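Local coordinates for protein uncharacterized conserved (Bdellovibrio bacteriovorus, PDB 7O21) that probably acts as a YkuD-family L,D-carboxypeptidase that trims cell-wall peptidoglycan, an editing activity linked to the curved shape of this predatory bacterium, at residues S131-P143 and R149-L162. Sequence-based numbering, arbitrary orientation.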
ATOM      1  N   SER A 131      -0.656  15.910   3.778  1.00 47.81           N
ATOM      2  CA  SER A 131      -1.061  15.623   2.413  1.00 49.89           C
ATOM      3  C   SER A 131       0.015  14.810   1.695  1.00 46.91           C
ATOM      4  O   SER A 131       1.186  14.790   2.089  1.00 43.19           O
ATOM      5  CB  SER A 131      -1.355  16.917   1.651  1.00 50.40           C
ATOM      6  OG  SER A 131      -0.484  17.961   2.054  1.00 55.44           O
ATOM      7  N   GLY A 132      -0.401  14.135   0.623  1.00 45.90           N
ATOM      8  CA  GLY A 132       0.498  13.244  -0.089  1.00 43.32           C
ATOM      9  C   GLY A 132       1.685  13.967  -0.699  1.00 32.32           C
ATOM     10  O   GLY A 132       1.702  15.190  -0.866  1.00 35.23           O
ATOM     11  N   ILE A 133       2.704  13.180  -1.039  1.00 20.87           N
ATOM     12  CA  ILE A 133       3.924  13.689  -1.656  1.00 20.91           C
ATOM     13  C   ILE A 133       4.071  13.019  -3.008  1.00 17.29           C
ATOM     14  O   ILE A 133       4.131  11.785  -3.091  1.00 17.11           O
ATOM     15  CB  ILE A 133       5.167  13.408  -0.797  1.00 21.72           C
ATOM     16  CG1 ILE A 133       5.017  14.026   0.591  1.00 25.36           C
ATOM     17  CG2 ILE A 133       6.423  13.930  -1.478  1.00 22.43           C
ATOM     18  CD1 ILE A 133       6.257  13.882   1.445  1.00 36.18           C
ATOM     19  N   TRP A 134       4.177  13.837  -4.058  1.00 16.48           N
ATOM     20  CA  TRP A 134       4.494  13.397  -5.404  1.00 14.42           C
ATOM     21  C   TRP A 134       5.722  14.158  -5.880  1.00 13.89           C
ATOM     22  O   TRP A 134       6.030  15.251  -5.392  1.00 16.64           O
ATOM     23  CB  TRP A 134       3.370  13.759  -6.387  1.00 17.96           C
ATOM     24  CG  TRP A 134       2.087  12.980  -6.277  1.00 16.90           C
ATOM     25  CD1 TRP A 134       1.774  12.018  -5.365  1.00 16.91           C
ATOM     26  CD2 TRP A 134       0.953  13.106  -7.139  1.00 16.67           C
ATOM     27  NE1 TRP A 134       0.499  11.543  -5.598  1.00 16.52           N
ATOM     28  CE2 TRP A 134      -0.022  12.193  -6.688  1.00 17.59           C
ATOM     29  CE3 TRP A 134       0.665  13.910  -8.249  1.00 17.23           C
ATOM     30  CZ2 TRP A 134      -1.262  12.050  -7.318  1.00 19.81           C
ATOM     31  CZ3 TRP A 134      -0.565  13.775  -8.868  1.00 18.37           C
ATOM     32  CH2 TRP A 134      -1.512  12.846  -8.406  1.00 18.59           C
ATOM     33  N   LEU A 135       6.396  13.586  -6.877  1.00 16.26           N
ATOM     34  CA  LEU A 135       7.378  14.299  -7.687  1.00 13.71           C
ATOM     35  C   LEU A 135       6.695  14.627  -9.012  1.00 15.59           C
ATOM     36  O   LEU A 135       6.207  13.720  -9.693  1.00 15.95           O
ATOM     37  CB  LEU A 135       8.592  13.401  -7.932  1.00 15.06           C
ATOM     38  CG  LEU A 135       9.531  13.824  -9.066  1.00 14.06           C
ATOM     39  CD1 LEU A 135      10.332  15.109  -8.760  1.00 16.92           C
ATOM     40  CD2 LEU A 135      10.473  12.671  -9.366  1.00 16.56           C
ATOM     41  N   HIS A 136       6.583  15.910  -9.346  1.00 14.81           N
ATOM     42  CA  HIS A 136       5.833  16.249 -10.551  1.00 16.56           C
ATOM     43  C   HIS A 136       6.373  17.524 -11.174  1.00 14.03           C
ATOM     44  O   HIS A 136       7.344  18.107 -10.699  1.00 14.21           O
ATOM     45  CB  HIS A 136       4.320  16.326 -10.285  1.00 17.15           C
ATOM     46  CG  HIS A 136       3.905  17.429  -9.362  1.00 15.40           C
ATOM     47  ND1 HIS A 136       3.829  18.751  -9.762  1.00 16.70           N
ATOM     48  CD2 HIS A 136       3.493  17.403  -8.071  1.00 17.51           C
ATOM     49  CE1 HIS A 136       3.404  19.487  -8.749  1.00 16.61           C
ATOM     50  NE2 HIS A 136       3.194  18.692  -7.711  1.00 17.57           N
ATOM     51  N   ALA A 137       5.754  17.935 -12.277  1.00 15.05           N
ATOM     52  CA  ALA A 137       6.157  19.145 -12.969  1.00 16.88           C
ATOM     53  C   ALA A 137       5.049  20.193 -12.852  1.00 15.39           C
ATOM     54  O   ALA A 137       4.178  20.102 -11.970  1.00 16.57           O
ATOM     55  CB  ALA A 137       6.550  18.807 -14.406  1.00 16.10           C
ATOM     56  N   ILE A 138       5.116  21.188 -13.689  1.00 16.30           N
ATOM     57  CA  ILE A 138       4.180  22.329 -13.600  1.00 17.21           C
ATOM     58  C   ILE A 138       4.327  23.126 -14.889  1.00 16.49           C
ATOM     59  O   ILE A 138       5.282  22.968 -15.547  1.00 18.45           O
ATOM     60  CB  ILE A 138       4.496  23.135 -12.323  1.00 19.66           C
ATOM     61  CG1 ILE A 138       3.236  23.758 -11.712  1.00 20.51           C
ATOM     62  CG2 ILE A 138       5.650  24.107 -12.535  1.00 22.82           C
ATOM     63  CD1 ILE A 138       3.246  23.893 -10.240  1.00 25.96           C
ATOM     64  N   PRO A 139       3.387  24.000 -15.257  1.00 18.12           N
ATOM     65  CA  PRO A 139       3.579  24.773 -16.463  1.00 16.17           C
ATOM     66  C   PRO A 139       4.847  25.635 -16.373  1.00 16.54           C
ATOM     67  O   PRO A 139       5.192  26.157 -15.398  1.00 18.59           O
ATOM     68  CB  PRO A 139       2.330  25.646 -16.471  1.00 17.81           C
ATOM     69  CG  PRO A 139       1.310  24.726 -15.865  1.00 21.98           C
ATOM     70  CD  PRO A 139       2.069  24.131 -14.704  1.00 19.50           C
ATOM     71  N   ASP A 140       5.416  25.852 -17.542  1.00 19.39           N
ATOM     72  CA  ASP A 140       6.645  26.659 -17.671  1.00 19.06           C
ATOM     73  C   ASP A 140       6.452  28.089 -17.141  1.00 42.00           C
ATOM     74  O   ASP A 140       7.410  28.639 -16.664  1.00 61.54           O
ATOM     75  CB  ASP A 140       7.069  26.705 -19.127  1.00 27.95           C
ATOM     76  CG  ASP A 140       7.497  25.383 -19.730  1.00 21.51           C
ATOM     77  OD1 ASP A 140       7.894  24.522 -19.022  1.00 22.58           O
ATOM     78  OD2 ASP A 140       7.455  25.283 -20.891  1.00 24.97           O
ATOM     79  N   SER A 141       5.256  28.672 -17.273  1.00 33.34           N
ATOM     80  CA  SER A 141       4.996  30.068 -16.850  1.00 28.74           C
ATOM     81  C   SER A 141       4.865  30.257 -15.344  1.00 32.43           C
ATOM     82  O   SER A 141       4.796  31.376 -14.913  1.00 33.37           O
ATOM     83  CB  SER A 141       3.814  30.629 -17.557  1.00 29.41           C
ATOM     84  OG  SER A 141       2.671  29.914 -17.224  1.00 27.75           O
ATOM     85  N   VAL A 142       4.814  29.194 -14.570  1.00 23.43           N
ATOM     86  CA  VAL A 142       4.599  29.444 -13.127  1.00 29.90           C
ATOM     87  C   VAL A 142       5.772  28.946 -12.281  1.00 28.70           C
ATOM     88  O   VAL A 142       6.483  28.090 -12.675  1.00 25.63           O
ATOM     89  CB  VAL A 142       3.268  28.847 -12.670  1.00 31.18           C
ATOM     90  CG1 VAL A 142       2.110  29.306 -13.530  1.00 35.02           C
ATOM     91  CG2 VAL A 142       3.332  27.347 -12.686  1.00 23.63           C
ATOM     92  N   PRO A 143       5.924  29.476 -11.069  1.00 28.00           N
ATOM     93  CA  PRO A 143       6.983  29.055 -10.201  1.00 24.26           C
ATOM     94  C   PRO A 143       6.772  27.609  -9.738  1.00 19.58           C
ATOM     95  O   PRO A 143       5.717  27.190  -9.599  1.00 24.69           O
ATOM     96  CB  PRO A 143       6.838  29.942  -8.958  1.00 25.42           C
ATOM     97  CG  PRO A 143       5.780  30.940  -9.276  1.00 35.51           C
ATOM     98  CD  PRO A 143       5.035  30.450 -10.489  1.00 34.53           C
ATOM     99  N   ARG A 149       1.526  21.615  -1.139  1.00 31.25           N
ATOM    100  CA  ARG A 149       2.497  21.642  -0.058  1.00 33.69           C
ATOM    101  C   ARG A 149       3.217  20.309   0.062  1.00 28.58           C
ATOM    102  O   ARG A 149       2.590  19.253   0.181  1.00 31.43           O
ATOM    103  CB  ARG A 149       1.803  21.983   1.265  1.00 34.69           C
ATOM    104  CG  ARG A 149       2.781  22.251   2.397  1.00 44.51           C
ATOM    105  CD  ARG A 149       2.079  22.478   3.727  1.00 42.75           C
ATOM    106  NE  ARG A 149       3.029  22.921   4.744  1.00 51.68           N
ATOM    107  CZ  ARG A 149       2.721  23.706   5.771  1.00 60.86           C
ATOM    108  NH1 ARG A 149       1.480  24.145   5.931  1.00 64.47           N
ATOM    109  NH2 ARG A 149       3.660  24.055   6.639  1.00 56.27           N
ATOM    110  N   GLY A 150       4.544  20.367   0.023  1.00 22.14           N
ATOM    111  CA  GLY A 150       5.367  19.208   0.258  1.00 20.63           C
ATOM    112  C   GLY A 150       5.757  18.419  -0.976  1.00 19.79           C
ATOM    113  O   GLY A 150       6.639  17.559  -0.884  1.00 20.01           O
ATOM    114  N   CYS A 151       5.122  18.661  -2.121  1.00 19.58           N
ATOM    115  CA  CYS A 151       5.488  17.953  -3.338  1.00 20.79           C
ATOM    116  C   CYS A 151       6.828  18.452  -3.851  1.00 17.40           C
ATOM    117  O   CYS A 151       7.189  19.616  -3.672  1.00 18.63           O
ATOM    118  CB  CYS A 151       4.437  18.191  -4.405  1.00 17.56           C
ATOM    119  SG  CYS A 151       2.983  17.131  -4.133  1.00 23.05           S
ATOM    120  N   VAL A 152       7.559  17.566  -4.510  1.00 17.76           N
ATOM    121  CA  VAL A 152       8.796  17.946  -5.193  1.00 16.14           C
ATOM    122  C   VAL A 152       8.448  18.330  -6.623  1.00 15.53           C
ATOM    123  O   VAL A 152       7.863  17.529  -7.361  1.00 17.01           O
ATOM    124  CB  VAL A 152       9.812  16.798  -5.174  1.00 15.66           C
ATOM    125  CG1 VAL A 152      11.104  17.227  -5.878  1.00 18.64           C
ATOM    126  CG2 VAL A 152      10.070  16.323  -3.742  1.00 18.80           C
ATOM    127  N   VAL A 153       8.777  19.557  -7.016  1.00 15.47           N
ATOM    128  CA  VAL A 153       8.368  20.088  -8.310  1.00 14.70           C
ATOM    129  C   VAL A 153       9.606  20.438  -9.125  1.00 16.61           C
ATOM    130  O   VAL A 153      10.545  21.065  -8.612  1.00 16.51           O
ATOM    131  CB  VAL A 153       7.471  21.325  -8.139  1.00 15.36           C
ATOM    132  CG1 VAL A 153       6.847  21.751  -9.487  1.00 17.10           C
ATOM    133  CG2 VAL A 153       6.400  21.071  -7.082  1.00 18.47           C
ATOM    134  N   VAL A 154       9.585  20.043 -10.395  1.00 15.70           N
ATOM    135  CA  VAL A 154      10.636  20.313 -11.359  1.00 16.28           C
ATOM    136  C   VAL A 154       9.993  20.812 -12.648  1.00 16.83           C
ATOM    137  O   VAL A 154       8.776  20.752 -12.841  1.00 16.52           O
ATOM    138  CB  VAL A 154      11.500  19.064 -11.639  1.00 17.23           C
ATOM    139  CG1 VAL A 154      12.204  18.600 -10.365  1.00 16.54           C
ATOM    140  CG2 VAL A 154      10.643  17.934 -12.194  1.00 15.64           C
ATOM    141  N   ARG A 155      10.824  21.242 -13.558  1.00 16.46           N
ATOM    142  CA  ARG A 155      10.346  21.705 -14.877  1.00 15.36           C
ATOM    143  C   ARG A 155       9.939  20.509 -15.752  1.00 16.51           C
ATOM    144  O   ARG A 155      10.340  19.413 -15.512  1.00 16.07           O
ATOM    145  CB  ARG A 155      11.413  22.597 -15.520  1.00 17.85           C
ATOM    146  CG  ARG A 155      11.641  23.914 -14.803  1.00 17.62           C
ATOM    147  CD  ARG A 155      10.434  24.811 -14.930  1.00 21.08           C
ATOM    148  NE  ARG A 155      10.426  25.915 -14.007  1.00 19.69           N
ATOM    149  CZ  ARG A 155       9.329  26.565 -13.716  1.00 23.70           C
ATOM    150  NH1 ARG A 155       9.339  27.550 -12.854  1.00 26.68           N
ATOM    151  NH2 ARG A 155       8.194  26.202 -14.246  1.00 19.31           N
ATOM    152  N   ASN A 156       9.158  20.786 -16.778  1.00 16.02           N
ATOM    153  CA  ASN A 156       8.646  19.730 -17.688  1.00 15.28           C
ATOM    154  C   ASN A 156       9.795  18.991 -18.383  1.00 18.07           C
ATOM    155  O   ASN A 156       9.707  17.834 -18.535  1.00 18.30           O
ATOM    156  CB  ASN A 156       7.717  20.340 -18.740  1.00 18.28           C
ATOM    157  CG  ASN A 156       6.385  20.716 -18.155  1.00 22.73           C
ATOM    158  OD1 ASN A 156       5.769  19.893 -17.521  1.00 19.95           O
ATOM    159  ND2 ASN A 156       5.970  21.945 -18.358  1.00 21.06           N
ATOM    160  N   ASP A 157      10.818  19.712 -18.806  1.00 18.44           N
ATOM    161  CA  ASP A 157      11.969  19.070 -19.479  1.00 21.14           C
ATOM    162  C   ASP A 157      12.668  18.139 -18.487  1.00 17.04           C
ATOM    163  O   ASP A 157      13.061  17.094 -18.875  1.00 19.43           O
ATOM    164  CB  ASP A 157      12.887  20.105 -20.139  1.00 18.74           C
ATOM    165  CG  ASP A 157      13.655  21.022 -19.200  1.00 20.25           C
ATOM    166  OD1 ASP A 157      13.145  21.349 -18.180  1.00 19.12           O
ATOM    167  OD2 ASP A 157      14.738  21.419 -19.563  1.00 23.76           O
ATOM    168  N   VAL A 158      12.738  18.563 -17.241  1.00 16.56           N
ATOM    169  CA  VAL A 158      13.424  17.766 -16.232  1.00 18.50           C
ATOM    170  C   VAL A 158      12.645  16.500 -15.915  1.00 17.95           C
ATOM    171  O   VAL A 158      13.232  15.417 -15.816  1.00 17.77           O
ATOM    172  CB  VAL A 158      13.661  18.620 -14.983  1.00 16.90           C
ATOM    173  CG1 VAL A 158      14.177  17.751 -13.839  1.00 18.27           C
ATOM    174  CG2 VAL A 158      14.654  19.735 -15.288  1.00 18.83           C
ATOM    175  N   ILE A 159      11.320  16.601 -15.753  1.00 16.81           N
ATOM    176  CA  ILE A 159      10.580  15.407 -15.340  1.00 17.60           C
ATOM    177  C   ILE A 159      10.657  14.339 -16.419  1.00 18.96           C
ATOM    178  O   ILE A 159      10.686  13.135 -16.116  1.00 17.98           O
ATOM    179  CB  ILE A 159       9.128  15.720 -14.903  1.00 15.49           C
ATOM    180  CG1 ILE A 159       8.554  14.564 -14.072  1.00 18.42           C
ATOM    181  CG2 ILE A 159       8.232  15.968 -16.121  1.00 16.77           C
ATOM    182  CD1 ILE A 159       9.081  14.484 -12.648  1.00 20.49           C
ATOM    183  N   LYS A 160      10.723  14.761 -17.689  1.00 18.09           N
ATOM    184  CA  LYS A 160      10.858  13.801 -18.779  1.00 20.35           C
ATOM    185  C   LYS A 160      12.227  13.124 -18.771  1.00 18.59           C
ATOM    186  O   LYS A 160      12.334  11.936 -19.093  1.00 22.78           O
ATOM    187  CB  LYS A 160      10.580  14.484 -20.118  1.00 20.61           C
ATOM    188  CG  LYS A 160       9.160  14.991 -20.245  1.00 21.22           C
ATOM    189  CD  LYS A 160       8.948  15.826 -21.502  1.00 24.50           C
ATOM    190  CE  LYS A 160       7.553  16.427 -21.495  1.00 26.08           C
ATOM    191  NZ  LYS A 160       7.350  17.437 -22.579  1.00 27.70           N
ATOM    192  N   LYS A 161      13.287  13.857 -18.422  1.00 19.26           N
ATOM    193  CA  LYS A 161      14.591  13.220 -18.263  1.00 22.28           C
ATOM    194  C   LYS A 161      14.587  12.243 -17.094  1.00 19.20           C
ATOM    195  O   LYS A 161      15.135  11.137 -17.195  1.00 21.95           O
ATOM    196  CB  LYS A 161      15.668  14.281 -18.047  1.00 21.34           C
ATOM    197  CG  LYS A 161      15.901  15.229 -19.223  1.00 28.50           C
ATOM    198  CD  LYS A 161      16.879  16.341 -18.839  1.00 31.25           C
ATOM    199  CE  LYS A 161      17.126  17.301 -19.991  1.00 41.45           C
ATOM    200  NZ  LYS A 161      17.914  18.494 -19.552  1.00 45.51           N
ATOM    201  N   LEU A 162      13.986  12.632 -15.968  1.00 18.12           N
ATOM    202  CA  LEU A 162      14.021  11.767 -14.792  1.00 15.78           C
ATOM    203  C   LEU A 162      13.268  10.467 -15.026  1.00 17.85           C
ATOM    204  O   LEU A 162      13.601   9.437 -14.426  1.00 18.00           O
ATOM    205  CB  LEU A 162      13.438  12.496 -13.587  1.00 15.81           C
ATOM    206  CG  LEU A 162      14.245  13.699 -13.098  1.00 17.23           C
ATOM    207  CD1 LEU A 162      13.504  14.393 -11.961  1.00 17.72           C
ATOM    208  CD2 LEU A 162      15.631  13.256 -12.643  1.00 19.50           C
TER
HETATM  209  O   HOH W   1       0.684  17.833  -0.679  1.00 35.75           O
HETATM  210  O   HOH W   2       2.761  16.931   2.230  1.00 45.92           O
HETATM  211  O   HOH W   3       7.791  23.617 -16.329  1.00 18.30           O
HETATM  212  O   HOH W   4      10.200  22.806 -19.287  1.00 19.27           O
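His136, on strand 134-136, meets Cys151, which immediately precedes the parallel strand 152-153; the two, predicted as proton donor/acceptor and nucleophile, illustrate how a sheet can set two probable catalytic groups side by side. The sulfur lies in the plane of the imidazole, at its edge, with SG 3.9 Å from NE2 of His136. Two hydrogen bonds orient the pair. On the far side of the ring, ND1 of His136 donates 2.6 Å to O of Ala137, in the ring plane and on a carbonyl lone pair; this fixes the ring's rotation and turns NE2 to the cysteine. The sulfur in turn accepts the backbone N-H of Trp134 at 3.5 Å. CG of His136 sits between its own backbone N and carbonyl carbon (chi1 65°), which swings the ring across toward the second strand, where CE1 rests on CG2 of Val153; Tyr109 meets the ring edge-to-face.

The two strands are joined by parallel pairing, Val152 N to Trp134 O, His136 N to Val152 O and Val154 N to His136 O. On the face opposite the imidazole, Leu135 packs CD1 on CG1 of Val152 and passes Ile159 of the following helix in the reverse direction, its CG 3.7 Å from the isoleucine CD1.

Past the strands, Arg155, bent at chi2 (-68°), grips the carbonyl of Val142 end-on: NH1 at 2.9 Å and NH2 at 3.0 Å share this one oxygen, which lies in the guanidinium plane. Asn156 ND2 reaches OD1 of Asp140 from above the carboxylate plane, at 3.3 Å, while OD1 of Asn156 accepts from Ala111 N. A histidine on one strand and a cysteine leading into its parallel neighbour, with helix 156-162 following, supply the predicted proton donor/acceptor and nucleophile of the YkuD (L,D-transpeptidase) catalytic domain.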